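Cysteine synthase 3 (Entamoeba histolytica, PDB 6KR5) catalyses the pyridoxal-phosphate-dependent synthesis of L-cysteine from O-acetyl-L-serine and sulfide, the O-acetylserine sulfhydrylase reaction. Local coordinates at residues E19-T24 with K58-F63. Sequence-based numbering, arbitrary orientation.
Sequences ETIGGT and KDRVGF. With PLP (pyridoxal-5'-phosphate), chain D.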
ATOM      1  N   GLU B  19      -8.739  -3.273  12.258  1.00 18.69           N
ATOM      2  CA  GLU B  19      -7.836  -3.080  13.386  1.00 20.28           C
ATOM      3  C   GLU B  19      -6.421  -2.726  12.958  1.00 19.81           C
ATOM      4  O   GLU B  19      -5.617  -2.347  13.816  1.00 22.78           O
ATOM      5  CB  GLU B  19      -7.810  -4.330  14.265  1.00 21.31           C
ATOM      6  CG  GLU B  19      -9.162  -4.588  14.918  1.00 22.46           C
ATOM      7  CD  GLU B  19      -9.099  -5.543  16.097  1.00 25.91           C
ATOM      8  OE1 GLU B  19      -8.145  -6.336  16.198  1.00 23.48           O
ATOM      9  OE2 GLU B  19     -10.028  -5.486  16.933  1.00 29.98           O
ATOM     10  N   THR B  20      -6.089  -2.854  11.672  1.00 19.47           N
ATOM     11  CA  THR B  20      -4.783  -2.419  11.179  1.00 19.62           C
ATOM     12  C   THR B  20      -4.771  -0.967  10.729  1.00 20.50           C
ATOM     13  O   THR B  20      -3.711  -0.472  10.335  1.00 20.06           O
ATOM     14  CB  THR B  20      -4.287  -3.282  10.006  1.00 19.73           C
ATOM     15  OG1 THR B  20      -5.048  -3.003   8.825  1.00 19.25           O
ATOM     16  CG2 THR B  20      -4.347  -4.768  10.324  1.00 20.06           C
ATOM     17  N   ILE B  21      -5.911  -0.278  10.776  1.00 19.22           N
ATOM     18  CA  ILE B  21      -5.959   1.108  10.340  1.00 16.89           C
ATOM     19  C   ILE B  21      -5.175   1.981  11.306  1.00 21.45           C
ATOM     20  O   ILE B  21      -5.240   1.801  12.534  1.00 22.72           O
ATOM     21  CB  ILE B  21      -7.418   1.577  10.239  1.00 18.73           C
ATOM     22  CG1 ILE B  21      -8.116   0.850   9.106  1.00 18.52           C
ATOM     23  CG2 ILE B  21      -7.509   3.098  10.035  1.00 22.04           C
ATOM     24  CD1 ILE B  21      -9.610   1.158   9.051  1.00 21.07           C
ATOM     25  N   GLY B  22      -4.450   2.950  10.753  1.00 19.05           N
ATOM     26  CA  GLY B  22      -3.669   3.863  11.559  1.00 21.34           C
ATOM     27  C   GLY B  22      -2.339   3.289  12.026  1.00 19.69           C
ATOM     28  O   GLY B  22      -1.777   2.333  11.462  1.00 22.71           O
ATOM     29  N   GLY B  23      -1.821   3.916  13.078  1.00 20.49           N
ATOM     30  CA  GLY B  23      -0.474   3.593  13.537  1.00 21.13           C
ATOM     31  C   GLY B  23       0.552   3.629  12.428  1.00 23.99           C
ATOM     32  O   GLY B  23       1.393   2.728  12.329  1.00 23.50           O
ATOM     33  N   THR B  24       0.488   4.652  11.575  1.00 19.89           N
ATOM     34  CA  THR B  24       1.331   4.721  10.383  1.00 18.70           C
ATOM     35  C   THR B  24       2.720   5.270  10.695  1.00 19.91           C
ATOM     36  O   THR B  24       2.914   5.979  11.683  1.00 19.80           O
ATOM     37  CB  THR B  24       0.664   5.600   9.332  1.00 18.53           C
ATOM     38  OG1 THR B  24       0.428   6.896   9.884  1.00 18.92           O
ATOM     39  CG2 THR B  24      -0.664   4.980   8.876  1.00 20.09           C
ATOM     40  N   LYS B  58      -7.964   8.215   4.162  1.00 18.26           N
ATOM     41  CA  LYS B  58      -9.411   8.032   4.244  1.00 17.02           C
ATOM     42  C   LYS B  58      -9.813   6.690   4.842  1.00 19.37           C
ATOM     43  O   LYS B  58     -10.988   6.523   5.188  1.00 19.32           O
ATOM     44  CB  LYS B  58     -10.048   8.200   2.867  1.00 19.30           C
ATOM     45  CG  LYS B  58      -9.854   9.591   2.280  1.00 18.93           C
ATOM     46  CD  LYS B  58     -10.264  10.698   3.243  1.00 20.01           C
ATOM     47  CE  LYS B  58     -10.484  11.990   2.488  1.00 22.37           C
ATOM     48  NZ  LYS B  58      -9.285  12.854   2.666  1.00 40.20           N
ATOM     49  N   ASP B  59      -8.890   5.739   4.986  1.00 18.59           N
ATOM     50  CA  ASP B  59      -9.200   4.553   5.783  1.00 20.42           C
ATOM     51  C   ASP B  59      -9.670   4.959   7.172  1.00 18.18           C
ATOM     52  O   ASP B  59     -10.621   4.384   7.719  1.00 18.74           O
ATOM     53  CB  ASP B  59      -7.971   3.652   5.926  1.00 19.50           C
ATOM     54  CG  ASP B  59      -7.668   2.834   4.691  1.00 21.72           C
ATOM     55  OD1 ASP B  59      -7.948   3.286   3.567  1.00 25.98           O
ATOM     56  OD2 ASP B  59      -7.116   1.725   4.868  1.00 19.25           O
ATOM     57  N   ARG B  60      -8.993   5.948   7.766  1.00 19.63           N
ATOM     58  CA  ARG B  60      -9.367   6.393   9.103  1.00 18.69           C
ATOM     59  C   ARG B  60     -10.733   7.045   9.096  1.00 17.49           C
ATOM     60  O   ARG B  60     -11.528   6.852  10.028  1.00 19.38           O
ATOM     61  CB  ARG B  60      -8.350   7.398   9.633  1.00 18.66           C
ATOM     62  CG  ARG B  60      -6.919   6.914   9.733  1.00 17.00           C
ATOM     63  CD  ARG B  60      -6.091   8.084  10.226  1.00 18.77           C
ATOM     64  NE  ARG B  60      -4.654   7.857  10.212  1.00 18.73           N
ATOM     65  CZ  ARG B  60      -3.936   7.475  11.263  1.00 18.82           C
ATOM     66  NH1 ARG B  60      -4.512   7.218  12.433  1.00 20.38           N
ATOM     67  NH2 ARG B  60      -2.624   7.360  11.146  1.00 20.30           N
ATOM     68  N   VAL B  61     -11.002   7.829   8.052  1.00 16.84           N
ATOM     69  CA  VAL B  61     -12.209   8.641   7.968  1.00 15.74           C
ATOM     70  C   VAL B  61     -13.419   7.759   7.714  1.00 18.22           C
ATOM     71  O   VAL B  61     -14.447   7.880   8.390  1.00 18.50           O
ATOM     72  CB  VAL B  61     -12.052   9.708   6.872  1.00 18.59           C
ATOM     73  CG1 VAL B  61     -13.379  10.445   6.632  1.00 18.73           C
ATOM     74  CG2 VAL B  61     -10.902  10.671   7.216  1.00 20.09           C
ATOM     75  N   GLY B  62     -13.326   6.874   6.719  1.00 19.06           N
ATOM     76  CA  GLY B  62     -14.447   5.988   6.442  1.00 19.19           C
ATOM     77  C   GLY B  62     -14.751   5.089   7.620  1.00 19.17           C
ATOM     78  O   GLY B  62     -15.920   4.863   7.963  1.00 20.05           O
ATOM     79  N   PHE B  63     -13.702   4.588   8.270  1.00 18.21           N
ATOM     80  CA  PHE B  63     -13.891   3.762   9.453  1.00 17.27           C
ATOM     81  C   PHE B  63     -14.612   4.528  10.550  1.00 19.82           C
ATOM     82  O   PHE B  63     -15.610   4.048  11.096  1.00 20.85           O
ATOM     83  CB  PHE B  63     -12.549   3.259   9.978  1.00 20.22           C
ATOM     84  CG  PHE B  63     -12.659   2.623  11.329  1.00 19.05           C
ATOM     85  CD1 PHE B  63     -13.160   1.335  11.451  1.00 21.91           C
ATOM     86  CD2 PHE B  63     -12.313   3.315  12.475  1.00 21.49           C
ATOM     87  CE1 PHE B  63     -13.280   0.737  12.693  1.00 23.78           C
ATOM     88  CE2 PHE B  63     -12.443   2.723  13.720  1.00 23.34           C
ATOM     89  CZ  PHE B  63     -12.930   1.442  13.827  1.00 21.42           C
TER
HETATM   90  N1  PLP D 401      -4.917  14.019  -0.337  1.00 18.00           N
HETATM   91  C2  PLP D 401      -5.625  12.874  -0.584  1.00 18.83           C
HETATM   92  C2A PLP D 401      -5.097  11.919  -1.609  1.00 19.55           C
HETATM   93  C3  PLP D 401      -6.795  12.622   0.111  1.00 19.99           C
HETATM   94  O3  PLP D 401      -7.487  11.476  -0.155  1.00 21.62           O
HETATM   95  C4  PLP D 401      -7.245  13.529   1.061  1.00 17.41           C
HETATM   96  C4A PLP D 401      -8.550  13.335   1.747  1.00 25.85           C
HETATM   97  O4A PLP D 401      -9.258  12.358   1.469  1.00 25.38           O
HETATM   98  C5  PLP D 401      -6.513  14.689   1.307  1.00 18.77           C
HETATM   99  C6  PLP D 401      -5.357  14.921   0.597  1.00 19.71           C
HETATM  100  C5A PLP D 401      -6.968  15.743   2.292  1.00 19.70           C
HETATM  101  O4P PLP D 401      -7.190  15.276   3.593  1.00 17.81           O
HETATM  102  P   PLP D 401      -8.393  15.957   4.402  1.00 18.62           P
HETATM  103  O1P PLP D 401      -8.217  17.463   4.314  1.00 18.11           O
HETATM  104  O2P PLP D 401      -9.674  15.543   3.737  1.00 19.28           O
HETATM  105  O3P PLP D 401      -8.295  15.464   5.801  1.00 17.87           O
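Ile21 and Arg60 pass alongside each other, running opposite ways, and between them they join the glycine-bearing loop 19-24 to the first turns of helix 58-72. Ile21 points at the helix with CG2 anti to its backbone N. Ile21 CG2 rests on the root of the arginine, 3.9 Å from Arg60 CG, while the other branch, extended (chi2 174°), carries Ile21 CD1 to 3.7 Å from Phe63 CB. Ile21 CD1 also lies 3.6 Å from Asp59 O, a carbonyl already engaged by Phe63 N within the helix.

Arg60, its chain straight as far as NE, lays one face of its guanidinium against bare backbone: Gly22 CA stands 3.4 Å above the plane, displaced from the centre of the group. With positive phi (80°) and no side chain, Gly22 lets its CA come close against the guanidinium. At the guanidinium edge, Thr24 OG1 comes tip to tip within 3.3 Å of Arg60 NH2.

The stronger polar ties come from a second shell. Glu49 forms a salt bridge with Arg60 NE and a hydrogen bond with Thr24 OG1, and Glu175 pairs with both Arg60 NH2 and Gly23 N, so two carboxylates link loop and helix. Asp59 OD2 accepts from Met54 N, and Phe63 packs on Ile6 of the second subunit.

Lys58 NZ is covalently joined to PLP C4A, consistent with the internal aldimine of fold-type II enzymes, although the model retains the aldehyde oxygen O4A, overlapping the lysine end. With the arginine's charge probably balanced by Glu49 and Glu175, this buried junction combines apolar packing and ion pairing just beyond the cofactor-bearing lysine.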